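Long-range contacts in glutathione S-transferase (Sulfitobacter, PDB 4GF0), which binds glutathione and probably catalyses its conjugation, through the sulfur, to electrophilic substrates: residues 7-12 against 31-36; 83-88 against 159-164. All coordinates share one frame; numbering follows the deposited sequence.

Contact 1 (7-12 against 31-36) belongs to the thioredoxin-like N-terminal part of the chain and supplies Thr-12 and Phe-35 to the glutathione pocket. Contact 2 (83-88 against 159-164) lies among the helices, where the link between helices 68-78 and 89-111 meets the start of helix 162-170. The two follow one another along the chain and sit on opposite sides of its centre, with their own centres 25 Å apart and their nearest atoms about 8 Å apart, so neither touches the other. Contact 1 packs directly on glutathione, whereas in contact 2 the side chain of Leu-161 stays about 13 Å from a bound glutathione.

Contact 1: 7-12 against 31-36. With GSH (glutathione), chain D.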
ATOM      1  N   TYR A   7     -15.141  -6.371   7.151  1.00 11.33           N
ATOM      2  CA  TYR A   7     -14.526  -7.082   8.264  1.00 11.55           C
ATOM      3  C   TYR A   7     -13.486  -6.157   8.887  1.00 11.80           C
ATOM      4  O   TYR A   7     -12.606  -5.662   8.199  1.00 12.59           O
ATOM      5  CB  TYR A   7     -13.878  -8.369   7.754  1.00 12.00           C
ATOM      6  CG  TYR A   7     -14.905  -9.313   7.191  1.00 12.82           C
ATOM      7  CD1 TYR A   7     -15.337  -9.208   5.878  1.00 19.40           C
ATOM      8  CD2 TYR A   7     -15.476 -10.293   7.993  1.00 18.36           C
ATOM      9  CE1 TYR A   7     -16.310 -10.076   5.375  1.00 18.97           C
ATOM     10  CE2 TYR A   7     -16.429 -11.155   7.497  1.00 21.88           C
ATOM     11  CZ  TYR A   7     -16.842 -11.040   6.196  1.00 25.98           C
ATOM     12  OH  TYR A   7     -17.795 -11.909   5.717  1.00 29.30           O
ATOM     13  N   PHE A   8     -13.607  -5.923  10.186  1.00 13.40           N
ATOM     14  CA  PHE A   8     -12.794  -4.919  10.849  1.00 14.68           C
ATOM     15  C   PHE A   8     -12.480  -5.355  12.267  1.00 16.52           C
ATOM     16  O   PHE A   8     -13.082  -6.291  12.804  1.00 14.24           O
ATOM     17  CB  PHE A   8     -13.564  -3.592  10.913  1.00 12.13           C
ATOM     18  CG  PHE A   8     -14.518  -3.515  12.070  1.00 13.85           C
ATOM     19  CD1 PHE A   8     -15.769  -4.122  11.993  1.00 16.67           C
ATOM     20  CD2 PHE A   8     -14.164  -2.864  13.250  1.00 15.28           C
ATOM     21  CE1 PHE A   8     -16.651  -4.070  13.070  1.00 20.81           C
ATOM     22  CE2 PHE A   8     -15.033  -2.826  14.324  1.00 16.52           C
ATOM     23  CZ  PHE A   8     -16.279  -3.424  14.233  1.00 23.18           C
ATOM     24  N   THR A   9     -11.554  -4.636  12.892  1.00 13.22           N
ATOM     25  CA  THR A   9     -11.230  -4.859  14.291  1.00 13.62           C
ATOM     26  C   THR A   9     -11.045  -3.477  14.889  1.00 12.95           C
ATOM     27  O   THR A   9     -10.389  -2.637  14.270  1.00 19.53           O
ATOM     28  CB  THR A   9      -9.935  -5.664  14.418  1.00 16.41           C
ATOM     29  OG1 THR A   9     -10.097  -6.928  13.760  1.00 17.26           O
ATOM     30  CG2 THR A   9      -9.570  -5.896  15.890  1.00 16.10           C
ATOM     31  N   PRO A  10     -11.634  -3.223  16.069  1.00 16.89           N
ATOM     32  CA  PRO A  10     -11.525  -1.868  16.627  1.00 17.16           C
ATOM     33  C   PRO A  10     -10.061  -1.458  16.779  1.00 20.44           C
ATOM     34  O   PRO A  10      -9.229  -2.309  17.107  1.00 19.78           O
ATOM     35  CB  PRO A  10     -12.188  -1.999  18.002  1.00 22.36           C
ATOM     36  CG  PRO A  10     -13.147  -3.153  17.844  1.00 25.62           C
ATOM     37  CD  PRO A  10     -12.439  -4.115  16.925  1.00 20.35           C
ATOM     38  N   GLY A  11      -9.749  -0.196  16.492  1.00 20.83           N
ATOM     39  CA  GLY A  11      -8.407   0.316  16.708  1.00 22.86           C
ATOM     40  C   GLY A  11      -7.414  -0.046  15.618  1.00 28.45           C
ATOM     41  O   GLY A  11      -6.236   0.310  15.708  1.00 28.00           O
ATOM     42  N   THR A  12      -7.872  -0.761  14.594  1.00 18.56           N
ATOM     43  CA  THR A  12      -6.982  -1.157  13.501  1.00 11.87           C
ATOM     44  C   THR A  12      -7.202  -0.310  12.256  1.00 15.61           C
ATOM     45  O   THR A  12      -8.131   0.514  12.190  1.00 15.59           O
ATOM     46  CB  THR A  12      -7.125  -2.656  13.137  1.00 13.86           C
ATOM     47  OG1 THR A  12      -8.416  -2.898  12.560  1.00 12.50           O
ATOM     48  CG2 THR A  12      -6.943  -3.534  14.376  1.00 16.02           C
ATOM     49  N   VAL A  31     -18.484  -6.311  10.435  1.00 15.57           N
ATOM     50  CA  VAL A  31     -18.290  -7.579  11.120  1.00 12.48           C
ATOM     51  C   VAL A  31     -17.002  -7.520  11.903  1.00 14.22           C
ATOM     52  O   VAL A  31     -15.928  -7.351  11.325  1.00 14.14           O
ATOM     53  CB  VAL A  31     -18.201  -8.754  10.139  1.00 15.55           C
ATOM     54  CG1 VAL A  31     -17.885 -10.056  10.892  1.00 17.22           C
ATOM     55  CG2 VAL A  31     -19.486  -8.880   9.359  1.00 14.52           C
ATOM     56  N   ARG A  32     -17.103  -7.680  13.218  1.00 16.43           N
ATOM     57  CA  ARG A  32     -15.914  -7.589  14.061  1.00 13.23           C
ATOM     58  C   ARG A  32     -15.107  -8.888  14.040  1.00 17.47           C
ATOM     59  O   ARG A  32     -15.660  -9.978  14.200  1.00 22.12           O
ATOM     60  CB  ARG A  32     -16.297  -7.209  15.498  1.00 20.30           C
ATOM     61  CG  ARG A  32     -15.091  -7.048  16.422  1.00 26.91           C
ATOM     62  CD  ARG A  32     -15.464  -6.323  17.710  1.00 33.69           C
ATOM     63  NE  ARG A  32     -16.413  -7.076  18.523  1.00 44.94           N
ATOM     64  CZ  ARG A  32     -16.074  -8.063  19.350  1.00 53.53           C
ATOM     65  NH1 ARG A  32     -14.804  -8.429  19.466  1.00 51.00           N
ATOM     66  NH2 ARG A  32     -17.007  -8.686  20.058  1.00 58.87           N
ATOM     67  N   VAL A  33     -13.799  -8.764  13.805  1.00 18.70           N
ATOM     68  CA  VAL A  33     -12.893  -9.898  13.848  1.00 21.42           C
ATOM     69  C   VAL A  33     -12.102  -9.775  15.142  1.00 22.56           C
ATOM     70  O   VAL A  33     -11.433  -8.770  15.368  1.00 21.15           O
ATOM     71  CB  VAL A  33     -11.946  -9.902  12.637  1.00 19.20           C
ATOM     72  CG1 VAL A  33     -10.983 -11.071  12.720  1.00 24.49           C
ATOM     73  CG2 VAL A  33     -12.756  -9.953  11.339  1.00 18.17           C
ATOM     74  N   ASP A  34     -12.204 -10.784  16.000  1.00 21.45           N
ATOM     75  CA  ASP A  34     -11.681 -10.704  17.365  1.00 25.23           C
ATOM     76  C   ASP A  34     -10.219 -11.161  17.487  1.00 25.15           C
ATOM     77  O   ASP A  34      -9.935 -12.361  17.469  1.00 28.38           O
ATOM     78  CB  ASP A  34     -12.576 -11.532  18.291  1.00 27.85           C
ATOM     79  CG  ASP A  34     -12.270 -11.316  19.760  1.00 38.00           C
ATOM     80  OD1 ASP A  34     -11.522 -10.375  20.095  1.00 37.67           O
ATOM     81  OD2 ASP A  34     -12.799 -12.090  20.585  1.00 44.06           O
ATOM     82  N   PHE A  35      -9.300 -10.204  17.620  1.00 24.38           N
ATOM     83  CA  PHE A  35      -7.869 -10.506  17.758  1.00 22.10           C
ATOM     84  C   PHE A  35      -7.555 -11.198  19.078  1.00 27.11           C
ATOM     85  O   PHE A  35      -6.522 -11.860  19.208  1.00 26.08           O
ATOM     86  CB  PHE A  35      -7.032  -9.225  17.692  1.00 25.57           C
ATOM     87  CG  PHE A  35      -6.845  -8.674  16.307  1.00 25.85           C
ATOM     88  CD1 PHE A  35      -7.609  -9.124  15.237  1.00 26.46           C
ATOM     89  CD2 PHE A  35      -5.891  -7.694  16.076  1.00 23.89           C
ATOM     90  CE1 PHE A  35      -7.427  -8.602  13.960  1.00 25.05           C
ATOM     91  CE2 PHE A  35      -5.704  -7.164  14.803  1.00 21.00           C
ATOM     92  CZ  PHE A  35      -6.476  -7.622  13.741  1.00 20.30           C
ATOM     93  N   ALA A  36      -8.431 -11.024  20.066  1.00 28.52           N
ATOM     94  CA  ALA A  36      -8.194 -11.574  21.401  1.00 33.81           C
ATOM     95  C   ALA A  36      -8.189 -13.100  21.392  1.00 37.75           C
ATOM     96  O   ALA A  36      -7.615 -13.728  22.276  1.00 40.16           O
ATOM     97  CB  ALA A  36      -9.229 -11.047  22.387  1.00 33.47           C
TER
HETATM   98  N1  GSH D 302      -1.346  -3.951   4.091  1.00 17.62           N
HETATM   99  CA1 GSH D 302      -2.545  -4.257   4.839  1.00 18.42           C
HETATM  100  C1  GSH D 302      -3.574  -3.197   4.608  1.00 20.22           C
HETATM  101  O11 GSH D 302      -4.798  -3.498   4.564  1.00 14.13           O
HETATM  102  O12 GSH D 302      -3.222  -1.992   4.482  1.00 17.94           O
HETATM  103  CB1 GSH D 302      -2.240  -4.298   6.318  1.00 17.64           C
HETATM  104  CG1 GSH D 302      -3.372  -5.075   6.995  1.00 13.14           C
HETATM  105  CD1 GSH D 302      -2.979  -5.377   8.445  1.00 16.92           C
HETATM  106  OE1 GSH D 302      -1.845  -5.767   8.726  1.00 15.45           O
HETATM  107  N2  GSH D 302      -3.977  -5.190   9.494  1.00 16.71           N
HETATM  108  CA2 GSH D 302      -3.628  -5.480  10.864  1.00 17.77           C
HETATM  109  C2  GSH D 302      -3.962  -6.926  11.119  1.00 19.24           C
HETATM  110  O2  GSH D 302      -4.878  -7.473  10.519  1.00 17.38           O
HETATM  111  CB2 GSH D 302      -4.402  -4.618  11.808  1.00 18.11           C
HETATM  112  SG2 GSH D 302      -3.894  -2.916  11.629  1.00 22.17           S
HETATM  113  N3  GSH D 302      -3.192  -7.716  12.072  1.00 16.98           N
HETATM  114  CA3 GSH D 302      -3.567  -9.108  12.287  1.00 15.92           C
HETATM  115  C3  GSH D 302      -2.351  -9.987  12.445  1.00 25.11           C
HETATM  116  O31 GSH D 302      -1.217  -9.583  12.060  1.00 22.91           O
HETATM  117  O32 GSH D 302      -2.470 -11.149  12.950  1.00 22.34           O
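Val-31 lies alongside Tyr-7, its CG1 3.8 Å from CD2 of the ring, while its carbonyl O accepts a 3.0 Å hydrogen bond from Phe-8 N. Arg-32, on the other face of the sheet with Phe-8, sets CB near that ring's CE1 and CZ; its CG, anti to the backbone N (chi1 -178°), lies near CD of Pro-10, and CD of Arg-32 is 3.8 Å from the same Pro-10 CD. Val-33 N returns the strand pairing, giving a nearly straight 2.8 Å bond to Phe-8 O, and its CG2 packs against CB of Tyr-7, near the plane of the ring at its edge. Strands 4-8 and 28-32 run parallel here, joined through helix 14-23 as the opening beta-alpha-beta unit of the thioredoxin-like fold. Past the strands, Val-33 O accepts a 2.8 Å bond from the hydroxyl OG1 of Thr-9. With OG1 thus engaged, the Thr-9 methyl CG2 stands over the centre of the Phe-35 ring in a CH-pi contact, 3.8 Å from the centroid and 8° off the normal. The CE2 corner of Phe-35 meets the CG2 methyl of Thr-12 tip to tip, and its CZ lies 3.6 Å from CA3 of glutathione; an alanine in place of Phe-35 would probably leave the methyls of Thr-9 and Thr-12 and this part of the ligand without their aromatic neighbour. Thr-12 in turn places CB 3.6 Å from the glutathione sulfur SG2, while its OG1 and N both bond to Thr-9 O, closing a type II turn.

Contact 2: 83-88 against 159-164; sequences GLVPTD and FSLADP
Leu-84 and Val-85, in the link between helices 68-78 and 89-111, pack against Phe-159, Ser-160 and Leu-161, which lead into helix 162-170 through a capping box. Ser-160 and Asp-163 form the box: OD2 of Asp-163 receives Ser-160 N on its anti lone pair at 2.7 Å, while Ser-160 OG caps Ala-162 N. Asp-163 OD1 is also used, by Val-154 N, so both carboxylate oxygens are tied to backbone. The apolar contacts are made by Leu-84 and Val-85. The CD2 methyl of Leu-84 reaches the edge of the Phe-159 ring, 3.6 Å from CE2, the two side chains running alongside each other in the same direction. Leu-161 crosses Leu-84 at about a right angle, with CD2 3.7 Å from CB of Leu-84, and its other methyl CD1 meets CG2 of Val-85 at 3.6 Å. Helix 68-78 borders this cluster, Asp-73 and Ala-76 touching both Val-85 and Leu-161. Among the polar contacts, one direct hydrogen bond joins the two segments: Leu-161 N gives to Leu-84 O at 3.0 Å, in the carbonyl plane but bent to 144° at the hydrogen. The same oxygen has a CA-H...O contact with Ser-160 CA. A water completes the join, donating to Gly-83 O at 2.8 Å and to Phe-159 O at 2.9 Å.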
ATOM      1  N   GLY A  83     -16.978  13.040  -3.486  1.00 18.85           N
ATOM      2  CA  GLY A  83     -15.791  13.801  -3.854  1.00 19.63           C
ATOM      3  C   GLY A  83     -14.541  13.409  -3.084  1.00 19.46           C
ATOM      4  O   GLY A  83     -13.704  14.258  -2.760  1.00 20.15           O
ATOM      5  N   LEU A  84     -14.395  12.118  -2.801  1.00 12.40           N
ATOM      6  CA  LEU A  84     -13.268  11.655  -1.985  1.00 11.81           C
ATOM      7  C   LEU A  84     -11.924  11.629  -2.720  1.00 14.10           C
ATOM      8  O   LEU A  84     -10.875  11.553  -2.086  1.00 12.43           O
ATOM      9  CB  LEU A  84     -13.573  10.276  -1.399  1.00 13.71           C
ATOM     10  CG  LEU A  84     -14.690  10.261  -0.347  1.00 15.43           C
ATOM     11  CD1 LEU A  84     -15.128   8.827  -0.045  1.00 14.16           C
ATOM     12  CD2 LEU A  84     -14.201  10.948   0.914  1.00 21.02           C
ATOM     13  N   VAL A  85     -11.956  11.674  -4.048  1.00 11.93           N
ATOM     14  CA  VAL A  85     -10.740  11.738  -4.858  1.00 13.39           C
ATOM     15  C   VAL A  85     -10.821  12.970  -5.745  1.00 13.13           C
ATOM     16  O   VAL A  85     -11.825  13.165  -6.448  1.00 13.82           O
ATOM     17  CB  VAL A  85     -10.593  10.482  -5.747  1.00 16.32           C
ATOM     18  CG1 VAL A  85      -9.355  10.592  -6.661  1.00 12.88           C
ATOM     19  CG2 VAL A  85     -10.516   9.231  -4.886  1.00 15.10           C
ATOM     20  N   PRO A  86      -9.777  13.813  -5.722  1.00 11.95           N
ATOM     21  CA  PRO A  86      -9.749  15.010  -6.567  1.00 15.64           C
ATOM     22  C   PRO A  86      -9.819  14.664  -8.054  1.00 16.17           C
ATOM     23  O   PRO A  86      -9.294  13.640  -8.490  1.00 14.81           O
ATOM     24  CB  PRO A  86      -8.371  15.618  -6.288  1.00 20.19           C
ATOM     25  CG  PRO A  86      -7.909  15.003  -5.036  1.00 18.37           C
ATOM     26  CD  PRO A  86      -8.572  13.684  -4.881  1.00 12.27           C
ATOM     27  N   THR A  87     -10.460  15.518  -8.841  0.56 19.45           N
ATOM     28  CA  THR A  87     -10.476  15.308 -10.284  0.56 17.95           C
ATOM     29  C   THR A  87      -9.116  15.613 -10.915  0.56 21.80           C
ATOM     30  O   THR A  87      -8.737  14.995 -11.908  0.56 23.33           O
ATOM     31  CB  THR A  87     -11.576  16.136 -10.970  0.56 23.89           C
ATOM     32  OG1 THR A  87     -11.378  17.522 -10.678  0.56 23.71           O
ATOM     33  CG2 THR A  87     -12.940  15.706 -10.478  0.56 27.45           C
ATOM     34  N   ASP A  88      -8.391  16.570 -10.341  1.00 17.21           N
ATOM     35  CA  ASP A  88      -7.055  16.901 -10.834  1.00 19.95           C
ATOM     36  C   ASP A  88      -6.098  15.756 -10.544  1.00 18.91           C
ATOM     37  O   ASP A  88      -5.954  15.353  -9.390  1.00 20.54           O
ATOM     38  CB  ASP A  88      -6.523  18.160 -10.157  1.00 23.28           C
ATOM     39  CG  ASP A  88      -5.074  18.435 -10.513  1.00 28.08           C
ATOM     40  OD1 ASP A  88      -4.788  18.664 -11.703  1.00 38.94           O
ATOM     41  OD2 ASP A  88      -4.219  18.421  -9.605  1.00 34.53           O
ATOM     42  N   PHE A 159     -10.902  17.571   2.015  1.00 16.64           N
ATOM     43  CA  PHE A 159     -10.871  16.216   2.544  1.00 14.15           C
ATOM     44  C   PHE A 159     -10.730  15.212   1.398  1.00 16.60           C
ATOM     45  O   PHE A 159     -11.253  15.429   0.294  1.00 15.65           O
ATOM     46  CB  PHE A 159     -12.203  15.988   3.262  1.00 16.86           C
ATOM     47  CG  PHE A 159     -12.313  14.675   3.976  1.00 16.75           C
ATOM     48  CD1 PHE A 159     -11.803  14.525   5.257  1.00 14.69           C
ATOM     49  CD2 PHE A 159     -12.983  13.609   3.397  1.00 16.00           C
ATOM     50  CE1 PHE A 159     -11.934  13.324   5.930  1.00 15.60           C
ATOM     51  CE2 PHE A 159     -13.108  12.399   4.064  1.00 18.14           C
ATOM     52  CZ  PHE A 159     -12.584  12.260   5.340  1.00 14.93           C
ATOM     53  N   SER A 160     -10.041  14.101   1.646  1.00 14.51           N
ATOM     54  CA  SER A 160      -9.862  13.081   0.611  1.00  9.33           C
ATOM     55  C   SER A 160      -9.648  11.726   1.252  1.00 11.25           C
ATOM     56  O   SER A 160      -9.597  11.613   2.475  1.00 11.64           O
ATOM     57  CB  SER A 160      -8.646  13.413  -0.272  1.00  9.52           C
ATOM     58  OG  SER A 160      -7.430  13.225   0.441  1.00 13.28           O
ATOM     59  N   LEU A 161      -9.491  10.694   0.422  1.00 10.22           N
ATOM     60  CA  LEU A 161      -9.185   9.361   0.938  1.00  8.62           C
ATOM     61  C   LEU A 161      -7.952   9.285   1.826  1.00 10.55           C
ATOM     62  O   LEU A 161      -7.852   8.383   2.656  1.00 11.59           O
ATOM     63  CB  LEU A 161      -8.981   8.364  -0.204  1.00 10.79           C
ATOM     64  CG  LEU A 161     -10.162   8.084  -1.118  1.00 15.50           C
ATOM     65  CD1 LEU A 161      -9.668   7.065  -2.146  1.00  9.37           C
ATOM     66  CD2 LEU A 161     -11.365   7.542  -0.323  1.00 12.04           C
ATOM     67  N   ALA A 162      -7.007  10.204   1.655  1.00 12.65           N
ATOM     68  CA  ALA A 162      -5.791  10.137   2.456  1.00 11.94           C
ATOM     69  C   ALA A 162      -6.092  10.409   3.924  1.00 14.86           C
ATOM     70  O   ALA A 162      -5.383   9.935   4.806  1.00 13.25           O
ATOM     71  CB  ALA A 162      -4.728  11.102   1.939  1.00 11.80           C
ATOM     72  N   ASP A 163      -7.163  11.155   4.184  1.00 11.60           N
ATOM     73  CA  ASP A 163      -7.467  11.604   5.538  1.00 15.63           C
ATOM     74  C   ASP A 163      -7.936  10.509   6.510  1.00 14.07           C
ATOM     75  O   ASP A 163      -7.403  10.422   7.615  1.00 13.75           O
ATOM     76  CB  ASP A 163      -8.402  12.815   5.502  1.00 14.34           C
ATOM     77  CG  ASP A 163      -7.772  13.990   4.785  1.00 12.83           C
ATOM     78  OD1 ASP A 163      -6.674  14.410   5.220  1.00 15.83           O
ATOM     79  OD2 ASP A 163      -8.348  14.464   3.772  1.00 15.65           O
ATOM     80  N   PRO A 164      -8.906   9.665   6.113  1.00 13.98           N
ATOM     81  CA  PRO A 164      -9.242   8.576   7.040  1.00 14.12           C
ATOM     82  C   PRO A 164      -8.053   7.665   7.299  1.00 12.39           C
ATOM     83  O   PRO A 164      -7.854   7.201   8.416  1.00 13.91           O
ATOM     84  CB  PRO A 164     -10.298   7.780   6.270  1.00 12.13           C
ATOM     85  CG  PRO A 164     -10.939   8.788   5.389  1.00 18.80           C
ATOM     86  CD  PRO A 164      -9.835   9.704   4.965  1.00 12.87           C
TER
HETATM   87  O   HOH W   1     -11.082  15.097  -2.551  1.00 18.07           O